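Local coordinates for arginase (Thermus thermophilus, PDB 2EF5), which probably catalyses the manganese-dependent hydrolysis of L-arginine to L-ornithine and urea, at residues A[242-245]-A[246-249]. Numbering follows the deposited sequence.
With GAI (guanidine), chain I.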
loop_
_atom_site.group_PDB
_atom_site.type_symbol
_atom_site.label_atom_id
_atom_site.label_comp_id
_atom_site.label_asym_id
_atom_site.label_seq_id
_atom_site.Cartn_x
_atom_site.Cartn_y
_atom_site.Cartn_z
ATOM N N ALA A 242 27.941 14.140 -6.987
ATOM C CA ALA A 242 27.843 15.074 -8.104
ATOM C C ALA A 242 28.860 14.737 -9.191
ATOM O O ALA A 242 28.542 14.783 -10.379
ATOM C CB ALA A 242 28.035 16.518 -7.613
ATOM N N HIS A 243 30.088 14.401 -8.803
ATOM C CA HIS A 243 31.084 14.061 -9.810
ATOM C C HIS A 243 30.709 12.750 -10.498
ATOM O O HIS A 243 30.851 12.626 -11.715
ATOM C CB HIS A 243 32.487 13.980 -9.195
ATOM C CG HIS A 243 33.147 15.315 -9.042
ATOM N ND1 HIS A 243 33.712 15.990 -10.106
ATOM C CD2 HIS A 243 33.294 16.117 -7.965
ATOM C CE1 HIS A 243 34.180 17.152 -9.684
ATOM N NE2 HIS A 243 33.939 17.258 -8.392
ATOM N N LEU A 244 30.208 11.780 -9.738
ATOM C CA LEU A 244 29.811 10.511 -10.349
ATOM C C LEU A 244 28.732 10.746 -11.409
ATOM O O LEU A 244 28.806 10.212 -12.516
ATOM C CB LEU A 244 29.272 9.533 -9.304
ATOM C CG LEU A 244 28.840 8.203 -9.938
ATOM C CD1 LEU A 244 30.062 7.504 -10.537
ATOM C CD2 LEU A 244 28.183 7.319 -8.898
ATOM N N LEU A 245 27.725 11.541 -11.062
ATOM C CA LEU A 245 26.648 11.846 -11.999
ATOM C C LEU A 245 27.204 12.440 -13.287
ATOM O O LEU A 245 26.810 12.039 -14.389
ATOM C CB LEU A 245 25.658 12.830 -11.376
ATOM C CG LEU A 245 24.521 13.265 -12.306
ATOM C CD1 LEU A 245 23.701 12.048 -12.734
ATOM C CD2 LEU A 245 23.651 14.275 -11.588
ATOM N N MET A 246 28.115 13.397 -13.145
ATOM C CA MET A 246 28.725 14.039 -14.299
ATOM C C MET A 246 29.539 13.051 -15.130
ATOM O O MET A 246 29.468 13.071 -16.356
ATOM C CB MET A 246 29.631 15.198 -13.857
ATOM C CG MET A 246 28.922 16.349 -13.174
ATOM S SD MET A 246 27.652 17.173 -14.180
ATOM C CE MET A 246 26.170 16.535 -13.445
ATOM N N GLU A 247 30.307 12.189 -14.468
ATOM C CA GLU A 247 31.141 11.222 -15.178
ATOM C C GLU A 247 30.320 10.197 -15.963
ATOM O O GLU A 247 30.687 9.822 -17.080
ATOM C CB GLU A 247 32.074 10.495 -14.200
ATOM C CG GLU A 247 32.974 11.426 -13.388
ATOM C CD GLU A 247 33.699 10.702 -12.261
ATOM O OE1 GLU A 247 33.098 9.802 -11.647
ATOM O OE2 GLU A 247 34.860 11.044 -11.969
ATOM N N ILE A 248 29.211 9.743 -15.391
ATOM C CA ILE A 248 28.390 8.763 -16.086
ATOM C C ILE A 248 27.685 9.418 -17.276
ATOM O O ILE A 248 27.541 8.805 -18.328
ATOM C CB ILE A 248 27.376 8.105 -15.127
ATOM C CG1 ILE A 248 28.134 7.283 -14.072
ATOM C CG2 ILE A 248 26.430 7.204 -15.903
ATOM C CD1 ILE A 248 27.246 6.597 -13.030
ATOM N N LEU A 249 27.261 10.668 -17.123
ATOM C CA LEU A 249 26.623 11.367 -18.231
ATOM C C LEU A 249 27.681 11.590 -19.313
ATOM O O LEU A 249 27.395 11.463 -20.511
ATOM C CB LEU A 249 26.035 12.712 -17.779
ATOM C CG LEU A 249 24.850 12.630 -16.805
ATOM C CD1 LEU A 249 24.416 14.035 -16.389
ATOM C CD2 LEU A 249 23.692 11.880 -17.447
HETATM C C GAI I . 34.348 10.530 -8.374
HETATM N N1 GAI I . 33.410 9.772 -8.964
HETATM N N2 GAI I . 34.412 10.581 -7.042
HETATM N N3 GAI I . 35.214 11.228 -9.117
#
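The carboxylate of Glu247 meets the bound guanidine on its N1–N3 side in a two-pronged grip: N1 donates to OE1 at 2.7 Å and N3 to OE2 at 2.9 Å, the latter nearly straight (173°). The two flat groups are inclined by about 40°. His243 CB lies over one face of the guanidine, 4.0 Å from the guanidine C, and the backbone of Leu244 approaches on that same side. The imidazole turns off from Glu247, its ND1 hydrogen-bonded to Ser283 OG and its ring in contact with that of Tyr239. Glu247 sets CG opposite its carbonyl carbon (chi1 -57°), over the His243 carbonyl, then runs on extended to the ligand. Its N-H bonds to His243 O at 2.8 Å, one of four successive i to i+4 bonds through this part of helix 239-252. Cutting the Glu247 side chain back to an alanine is likely to strip N1 and N3 of these two acceptors and let the guanidine turn or depart. Away from the ligand, Ile248 brings CD1 to within 3.8 Å of Leu244 CG, one turn back. Met246, bent along its chain, lays its CE methyl 3.8 Å from Leu245 CG. Leu245 also touches Val196 and Ala200 of helix 196-206, whereas Met246 packs on Leu280 of helix 272-284, so this crossover helix between strands 212-217 and 255-261 packs against both. The pocket, completed by Arg240 and Ile289, shares no residue with the manganese sites; paired bonds to a carboxylate suit a guanidine bound as the guanidinium cation, its charge probably balanced by Glu247.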